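Local structure of SusD-like protein BACOVA_02651 (Bacteroides ovatus, 5E75) at residues Ser39-Met51 and Arg412-Met425. The protein binds polysaccharide at the cell surface and probably captures xyloglucan before its transport into the periplasm for degradation. Numbering follows the deposited sequence.
Sequences SIVPIGSGRANDM and RVEFGMEYSNWYDM
Arg47 lays its aliphatic chain over one face of the Trp422 indole, Arg47 CG standing 3.6 Å from the centroid of the five-membered ring and 17° off its normal, a CH-pi contact. With CG anti to the backbone N and the chain extended to NE, Arg47 CD continues across the same face to 3.4 Å from Trp422 NE1. The guanidinium plane is turned 77° from the indole, has Trp422 NE1 at its edge, and finds its strongest polar partner in Ile493. Met417 O sits over one face of the Tyr419 ring, offset toward the rim, and Tyr419 O lies in plane at the edge of the Tyr423 ring. An alanine in place of Trp422 would probably leave the Arg47 methylenes without the aromatic face they lie on and the chain freer to turn. In this buried junction between the N-terminal part of the SusD-family fold and its later helices, Asp50 bonds to the turn between helices 404-415 and 421-431 and to the start of the second. Ser45 OG and Met417 N reach Asp50 OD2 from opposite faces of its plane, Met417 N at 2.9 Å. Asn421 ND2 meets Asp50 OD1 on the syn side, nearly straight at 172°. One water donates to Asp50 OD1 and accepts from Arg412 NE, whose guanidinium also salt-bridges Asp287; another donates to Asp50 OD2 and Phe415 O. Met51 SD meets Met417 SD at 3.6 Å. Trp422 N donates to Gly44 O at 3.0 Å. Gly44 CA lies 3.5 Å from Tyr419 O, where a side chain would clash, and Ile40 CG1 packs against Tyr419 CB.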
ATOM      1  N   SER A  39     -10.074  -2.765   6.105  1.00 13.47           N
ATOM      2  CA  SER A  39      -9.001  -2.181   6.898  1.00 11.66           C
ATOM      3  C   SER A  39      -7.817  -1.634   6.089  1.00 11.33           C
ATOM      4  O   SER A  39      -7.083  -0.797   6.588  1.00 10.03           O
ATOM      5  CB  SER A  39      -8.500  -3.184   7.933  1.00 15.50           C
ATOM      6  OG  SER A  39      -7.939  -4.330   7.315  1.00 15.48           O
ATOM      7  N   ILE A  40      -7.635  -2.122   4.869  1.00  9.20           N
ATOM      8  CA  ILE A  40      -6.570  -1.630   4.010  1.00  9.30           C
ATOM      9  C   ILE A  40      -6.618  -0.100   3.907  1.00  8.88           C
ATOM     10  O   ILE A  40      -5.563   0.555   3.881  1.00  8.78           O
ATOM     11  CB  ILE A  40      -6.641  -2.307   2.626  1.00  8.76           C
ATOM     12  CG1 ILE A  40      -5.428  -1.929   1.782  1.00  9.37           C
ATOM     13  CG2 ILE A  40      -7.953  -1.969   1.901  1.00  9.82           C
ATOM     14  CD1 ILE A  40      -5.265  -2.798   0.509  1.00 11.46           C
ATOM     15  N   VAL A  41      -7.817   0.476   3.883  1.00  9.37           N
ATOM     16  CA  VAL A  41      -7.968   1.922   3.675  1.00 10.56           C
ATOM     17  C   VAL A  41      -7.490   2.749   4.887  1.00  9.14           C
ATOM     18  O   VAL A  41      -6.605   3.581   4.740  1.00  8.67           O
ATOM     19  CB  VAL A  41      -9.420   2.254   3.264  1.00 11.92           C
ATOM     20  CG1 VAL A  41      -9.660   3.761   3.164  1.00 13.22           C
ATOM     21  CG2 VAL A  41      -9.765   1.572   1.943  1.00 13.05           C
ATOM     22  N   PRO A  42      -8.054   2.509   6.086  1.00  9.01           N
ATOM     23  CA  PRO A  42      -7.586   3.315   7.224  1.00  9.72           C
ATOM     24  C   PRO A  42      -6.162   2.984   7.655  1.00 11.55           C
ATOM     25  O   PRO A  42      -5.461   3.879   8.103  1.00 10.61           O
ATOM     26  CB  PRO A  42      -8.584   2.971   8.337  1.00 12.74           C
ATOM     27  CG  PRO A  42      -9.168   1.644   7.923  1.00 10.75           C
ATOM     28  CD  PRO A  42      -9.256   1.727   6.436  1.00 10.95           C
ATOM     29  N   ILE A  43      -5.715   1.744   7.524  1.00  9.67           N
ATOM     30  CA  ILE A  43      -4.373   1.409   7.981  1.00  9.01           C
ATOM     31  C   ILE A  43      -3.310   1.873   6.985  1.00  9.09           C
ATOM     32  O   ILE A  43      -2.342   2.536   7.365  1.00 11.10           O
ATOM     33  CB  ILE A  43      -4.230  -0.097   8.265  1.00 10.22           C
ATOM     34  CG1 ILE A  43      -5.155  -0.500   9.425  1.00 11.97           C
ATOM     35  CG2 ILE A  43      -2.791  -0.424   8.606  1.00 12.96           C
ATOM     36  CD1 ILE A  43      -5.157  -2.007   9.718  1.00 14.97           C
ATOM     37  N   GLY A  44      -3.471   1.557   5.709  1.00  9.13           N
ATOM     38  CA  GLY A  44      -2.423   1.852   4.744  1.00  8.37           C
ATOM     39  C   GLY A  44      -2.355   3.311   4.309  1.00  7.74           C
ATOM     40  O   GLY A  44      -1.262   3.862   4.106  1.00  8.51           O
ATOM     41  N   SER A  45      -3.527   3.934   4.143  1.00  8.35           N
ATOM     42  CA  SER A  45      -3.631   5.314   3.656  1.00  7.77           C
ATOM     43  C   SER A  45      -4.072   6.319   4.724  1.00  7.92           C
ATOM     44  O   SER A  45      -3.467   7.382   4.867  1.00  8.79           O
ATOM     45  CB  SER A  45      -4.554   5.408   2.434  1.00  8.66           C
ATOM     46  OG  SER A  45      -3.857   5.078   1.248  1.00  8.90           O
ATOM     47  N   GLY A  46      -5.122   5.991   5.471  1.00  8.82           N
ATOM     48  CA  GLY A  46      -5.612   6.913   6.485  1.00  9.33           C
ATOM     49  C   GLY A  46      -4.544   7.266   7.504  1.00  9.30           C
ATOM     50  O   GLY A  46      -4.316   8.425   7.838  1.00  9.32           O
ATOM     51  N   ARG A  47      -3.855   6.252   8.004  1.00  8.56           N
ATOM     52  CA  ARG A  47      -2.900   6.465   9.074  1.00  9.39           C
ATOM     53  C   ARG A  47      -1.697   7.287   8.611  1.00  8.80           C
ATOM     54  O   ARG A  47      -1.058   7.952   9.417  1.00  9.49           O
ATOM     55  CB  ARG A  47      -2.452   5.126   9.653  1.00  9.33           C
ATOM     56  CG  ARG A  47      -1.781   5.237  11.020  1.00 12.42           C
ATOM     57  CD  ARG A  47      -1.904   3.927  11.721  1.00 14.58           C
ATOM     58  NE  ARG A  47      -1.238   3.860  13.015  1.00 12.89           N
ATOM     59  CZ  ARG A  47      -1.739   4.302  14.161  1.00 12.91           C
ATOM     60  NH1 ARG A  47      -2.908   4.927  14.192  1.00 12.63           N
ATOM     61  NH2 ARG A  47      -1.062   4.112  15.280  1.00 11.20           N
ATOM     62  N   ALA A  48      -1.426   7.294   7.306  1.00  8.24           N
ATOM     63  CA  ALA A  48      -0.395   8.146   6.718  1.00  8.40           C
ATOM     64  C   ALA A  48      -0.866   9.584   6.525  1.00  8.18           C
ATOM     65  O   ALA A  48      -0.083  10.434   6.123  1.00  9.04           O
ATOM     66  CB  ALA A  48       0.041   7.595   5.365  1.00  9.57           C
ATOM     67  N   ASN A  49      -2.141   9.838   6.792  1.00  8.51           N
ATOM     68  CA  ASN A  49      -2.799  11.099   6.452  1.00  8.92           C
ATOM     69  C   ASN A  49      -2.873  11.343   4.945  1.00  8.49           C
ATOM     70  O   ASN A  49      -2.814  12.478   4.477  1.00  8.59           O
ATOM     71  CB  ASN A  49      -2.174  12.311   7.171  1.00  9.59           C
ATOM     72  CG  ASN A  49      -3.130  13.484   7.266  1.00  9.51           C
ATOM     73  OD1 ASN A  49      -4.336  13.298   7.416  1.00 10.31           O
ATOM     74  ND2 ASN A  49      -2.597  14.695   7.208  1.00  9.70           N
ATOM     75  N   ASP A  50      -3.051  10.284   4.167  1.00  8.43           N
ATOM     76  CA  ASP A  50      -3.357  10.474   2.744  1.00  8.44           C
ATOM     77  C   ASP A  50      -4.690  11.212   2.640  1.00  9.06           C
ATOM     78  O   ASP A  50      -4.869  12.088   1.792  1.00  8.72           O
ATOM     79  CB  ASP A  50      -3.522   9.136   2.009  1.00  8.28           C
ATOM     80  CG  ASP A  50      -2.209   8.436   1.655  1.00  8.81           C
ATOM     81  OD1 ASP A  50      -1.108   8.837   2.052  1.00  9.03           O
ATOM     82  OD2 ASP A  50      -2.304   7.392   0.970  1.00  8.88           O
ATOM     83  N   MET A  51      -5.637  10.821   3.488  1.00  8.46           N
ATOM     84  CA  MET A  51      -7.008  11.330   3.431  1.00  8.94           C
ATOM     85  C   MET A  51      -7.640  11.227   4.819  1.00  9.92           C
ATOM     86  O   MET A  51      -7.103  10.566   5.725  1.00 10.07           O
ATOM     87  CB  MET A  51      -7.824  10.570   2.364  1.00  9.55           C
ATOM     88  CG  MET A  51      -8.394   9.218   2.804  1.00  8.89           C
ATOM     89  SD  MET A  51      -7.163   7.988   3.204  1.00 10.26           S
ATOM     90  CE  MET A  51      -8.213   6.740   3.856  1.00 12.84           C
ATOM     91  N   ARG A 412       5.212   9.892  -1.049  1.00  7.87           N
ATOM     92  CA  ARG A 412       3.835  10.229  -0.706  1.00  7.75           C
ATOM     93  C   ARG A 412       3.011  10.533  -1.948  1.00  8.26           C
ATOM     94  O   ARG A 412       1.882  10.033  -2.078  1.00  8.70           O
ATOM     95  CB  ARG A 412       3.772  11.397   0.287  1.00  9.24           C
ATOM     96  CG  ARG A 412       4.234  11.036   1.688  1.00  7.89           C
ATOM     97  CD  ARG A 412       4.010  12.144   2.706  1.00  8.50           C
ATOM     98  NE  ARG A 412       2.581  12.361   2.926  1.00  9.02           N
ATOM     99  CZ  ARG A 412       2.050  13.407   3.561  1.00  9.57           C
ATOM    100  NH1 ARG A 412       2.811  14.378   4.067  1.00  9.67           N
ATOM    101  NH2 ARG A 412       0.730  13.498   3.665  1.00  9.47           N
ATOM    102  N   VAL A 413       3.549  11.354  -2.860  1.00  8.39           N
ATOM    103  CA  VAL A 413       2.804  11.737  -4.043  1.00  8.60           C
ATOM    104  C   VAL A 413       2.744  10.628  -5.098  1.00  9.32           C
ATOM    105  O   VAL A 413       1.761  10.528  -5.819  1.00  9.96           O
ATOM    106  CB  VAL A 413       3.287  13.081  -4.693  1.00  8.80           C
ATOM    107  CG1 VAL A 413       3.136  14.260  -3.743  1.00 11.17           C
ATOM    108  CG2 VAL A 413       4.696  13.016  -5.154  1.00  9.86           C
ATOM    109  N   GLU A 414       3.759   9.791  -5.185  1.00  7.61           N
ATOM    110  CA  GLU A 414       3.706   8.679  -6.122  1.00  8.24           C
ATOM    111  C   GLU A 414       2.669   7.651  -5.685  1.00  8.65           C
ATOM    112  O   GLU A 414       1.981   7.073  -6.537  1.00  8.54           O
ATOM    113  CB  GLU A 414       5.086   8.041  -6.265  1.00  8.35           C
ATOM    114  CG  GLU A 414       5.158   6.918  -7.296  1.00  8.23           C
ATOM    115  CD  GLU A 414       4.883   7.341  -8.715  1.00  9.22           C
ATOM    116  OE1 GLU A 414       5.025   8.546  -9.048  1.00  8.64           O
ATOM    117  OE2 GLU A 414       4.544   6.451  -9.530  1.00  9.14           O
ATOM    118  N   PHE A 415       2.524   7.450  -4.375  1.00  7.73           N
ATOM    119  CA  PHE A 415       1.738   6.311  -3.860  1.00  8.26           C
ATOM    120  C   PHE A 415       0.491   6.699  -3.069  1.00  9.06           C
ATOM    121  O   PHE A 415      -0.098   5.866  -2.385  1.00  8.77           O
ATOM    122  CB  PHE A 415       2.618   5.329  -3.064  1.00  8.15           C
ATOM    123  CG  PHE A 415       3.721   4.769  -3.880  1.00  7.72           C
ATOM    124  CD1 PHE A 415       3.433   3.902  -4.916  1.00 11.94           C
ATOM    125  CD2 PHE A 415       5.025   5.134  -3.660  1.00  9.60           C
ATOM    126  CE1 PHE A 415       4.448   3.432  -5.725  1.00 12.43           C
ATOM    127  CE2 PHE A 415       6.037   4.648  -4.442  1.00 12.67           C
ATOM    128  CZ  PHE A 415       5.745   3.805  -5.471  1.00 12.19           C
ATOM    129  N   GLY A 416       0.062   7.951  -3.174  1.00  8.02           N
ATOM    130  CA  GLY A 416      -1.144   8.380  -2.486  1.00  8.21           C
ATOM    131  C   GLY A 416      -2.343   7.516  -2.830  1.00  8.63           C
ATOM    132  O   GLY A 416      -2.562   7.177  -3.996  1.00  8.23           O
ATOM    133  N   MET A 417      -3.110   7.141  -1.804  1.00  9.02           N
ATOM    134  CA  MET A 417      -4.320   6.319  -1.974  1.00  7.98           C
ATOM    135  C   MET A 417      -4.028   4.944  -2.574  1.00  9.41           C
ATOM    136  O   MET A 417      -4.902   4.313  -3.147  1.00 10.38           O
ATOM    137  CB  MET A 417      -5.409   7.071  -2.761  1.00  8.31           C
ATOM    138  CG  MET A 417      -5.914   8.342  -2.072  1.00 10.49           C
ATOM    139  SD  MET A 417      -6.348   8.133  -0.334  1.00  9.85           S
ATOM    140  CE  MET A 417      -7.430   6.688  -0.413  1.00 11.24           C
ATOM    141  N   GLU A 418      -2.811   4.444  -2.377  1.00  8.10           N
ATOM    142  CA  GLU A 418      -2.473   3.050  -2.704  1.00  7.97           C
ATOM    143  C   GLU A 418      -2.238   2.214  -1.450  1.00  7.86           C
ATOM    144  O   GLU A 418      -1.791   1.074  -1.539  1.00  8.90           O
ATOM    145  CB  GLU A 418      -1.260   2.954  -3.637  1.00 10.54           C
ATOM    146  CG  GLU A 418      -1.591   3.478  -5.018  1.00 11.33           C
ATOM    147  CD  GLU A 418      -0.427   3.454  -5.986  1.00 10.17           C
ATOM    148  OE1 GLU A 418       0.230   2.392  -6.163  1.00 12.60           O
ATOM    149  OE2 GLU A 418      -0.231   4.510  -6.603  1.00 10.01           O
ATOM    150  N   TYR A 419      -2.573   2.766  -0.295  1.00  8.47           N
ATOM    151  CA  TYR A 419      -2.569   2.004   0.957  1.00  8.47           C
ATOM    152  C   TYR A 419      -1.181   1.505   1.317  1.00  9.08           C
ATOM    153  O   TYR A 419      -1.040   0.430   1.893  1.00 10.18           O
ATOM    154  CB  TYR A 419      -3.595   0.862   0.894  1.00  8.79           C
ATOM    155  CG  TYR A 419      -4.811   1.169   0.014  1.00  9.42           C
ATOM    156  CD1 TYR A 419      -5.641   2.257   0.247  1.00 15.92           C
ATOM    157  CD2 TYR A 419      -5.099   0.349  -1.070  1.00 14.84           C
ATOM    158  CE1 TYR A 419      -6.747   2.516  -0.613  1.00 11.84           C
ATOM    159  CE2 TYR A 419      -6.175   0.594  -1.905  1.00 20.67           C
ATOM    160  CZ  TYR A 419      -6.972   1.676  -1.677  1.00 12.87           C
ATOM    161  OH  TYR A 419      -8.037   1.854  -2.551  1.00 17.72           O
ATOM    162  N   SER A 420      -0.170   2.310   0.995  1.00  9.22           N
ATOM    163  CA  SER A 420       1.218   1.955   1.236  1.00  9.73           C
ATOM    164  C   SER A 420       1.992   2.986   2.062  1.00  8.65           C
ATOM    165  O   SER A 420       2.977   2.645   2.701  1.00  9.64           O
ATOM    166  CB  SER A 420       1.931   1.762  -0.102  1.00 10.57           C
ATOM    167  OG  SER A 420       1.816   2.923  -0.900  1.00 14.05           O
ATOM    168  N   ASN A 421       1.580   4.241   2.042  1.00  8.18           N
ATOM    169  CA  ASN A 421       2.380   5.279   2.664  1.00  7.69           C
ATOM    170  C   ASN A 421       2.578   5.065   4.153  1.00  9.53           C
ATOM    171  O   ASN A 421       3.643   5.377   4.663  1.00  8.93           O
ATOM    172  CB  ASN A 421       1.808   6.677   2.385  1.00  7.71           C
ATOM    173  CG  ASN A 421       2.064   7.159   0.967  1.00  8.80           C
ATOM    174  OD1 ASN A 421       3.008   6.723   0.298  1.00 10.05           O
ATOM    175  ND2 ASN A 421       1.232   8.076   0.517  1.00  9.24           N
ATOM    176  N   TRP A 422       1.593   4.529   4.866  1.00  8.40           N
ATOM    177  CA  TRP A 422       1.768   4.376   6.310  1.00  8.21           C
ATOM    178  C   TRP A 422       2.902   3.406   6.627  1.00  7.16           C
ATOM    179  O   TRP A 422       3.691   3.629   7.541  1.00  8.46           O
ATOM    180  CB  TRP A 422       0.494   3.940   7.029  1.00  8.11           C
ATOM    181  CG  TRP A 422       0.775   3.694   8.496  1.00  8.77           C
ATOM    182  CD1 TRP A 422       0.608   2.526   9.185  1.00  9.17           C
ATOM    183  CD2 TRP A 422       1.302   4.643   9.438  1.00  8.92           C
ATOM    184  NE1 TRP A 422       0.999   2.683  10.501  1.00  9.17           N
ATOM    185  CE2 TRP A 422       1.428   3.977  10.675  1.00  9.20           C
ATOM    186  CE3 TRP A 422       1.684   5.986   9.355  1.00  8.87           C
ATOM    187  CZ2 TRP A 422       1.930   4.610  11.804  1.00  9.45           C
ATOM    188  CZ3 TRP A 422       2.182   6.606  10.470  1.00  9.82           C
ATOM    189  CH2 TRP A 422       2.282   5.929  11.687  1.00  8.89           C
ATOM    190  N   TYR A 423       2.969   2.303   5.887  1.00  7.65           N
ATOM    191  CA  TYR A 423       4.000   1.302   6.147  1.00  8.38           C
ATOM    192  C   TYR A 423       5.386   1.897   5.965  1.00  8.94           C
ATOM    193  O   TYR A 423       6.302   1.589   6.731  1.00  8.85           O
ATOM    194  CB  TYR A 423       3.801   0.079   5.234  1.00  9.27           C
ATOM    195  CG  TYR A 423       2.453  -0.597   5.418  1.00  8.93           C
ATOM    196  CD1 TYR A 423       2.224  -1.361   6.539  1.00 14.43           C
ATOM    197  CD2 TYR A 423       1.447  -0.529   4.454  1.00  8.97           C
ATOM    198  CE1 TYR A 423       1.023  -2.012   6.729  1.00 18.20           C
ATOM    199  CE2 TYR A 423       0.215  -1.138   4.660  1.00  9.07           C
ATOM    200  CZ  TYR A 423       0.030  -1.885   5.801  1.00 14.57           C
ATOM    201  OH  TYR A 423      -1.139  -2.573   6.071  1.00 17.60           O
ATOM    202  N   ASP A 424       5.546   2.751   4.959  1.00  9.00           N
ATOM    203  CA  ASP A 424       6.810   3.439   4.746  1.00  8.52           C
ATOM    204  C   ASP A 424       7.113   4.397   5.904  1.00  9.72           C
ATOM    205  O   ASP A 424       8.264   4.515   6.319  1.00  8.98           O
ATOM    206  CB  ASP A 424       6.800   4.224   3.442  1.00 10.77           C
ATOM    207  CG  ASP A 424       6.728   3.352   2.233  1.00 20.29           C
ATOM    208  OD1 ASP A 424       7.036   2.163   2.345  1.00 20.16           O
ATOM    209  OD2 ASP A 424       6.395   3.906   1.162  1.00 20.14           O
ATOM    210  N   MET A 425       6.098   5.076   6.426  1.00  9.15           N
ATOM    211  CA  MET A 425       6.293   5.984   7.552  1.00  8.30           C
ATOM    212  C   MET A 425       6.716   5.235   8.820  1.00  9.17           C
ATOM    213  O   MET A 425       7.527   5.755   9.585  1.00  8.81           O
ATOM    214  CB  MET A 425       5.051   6.834   7.809  1.00  9.02           C
ATOM    215  CG  MET A 425       4.847   7.884   6.759  1.00  9.05           C
ATOM    216  SD  MET A 425       3.309   8.764   6.982  1.00 10.14           S
ATOM    217  CE  MET A 425       3.427   9.959   5.643  1.00 11.05           C
TER
HETATM  218  O   HOH W   1       0.433  10.603   3.380  1.00 10.58           O
HETATM  219  O   HOH W   2      -0.534   5.294   0.307  1.00  8.06           O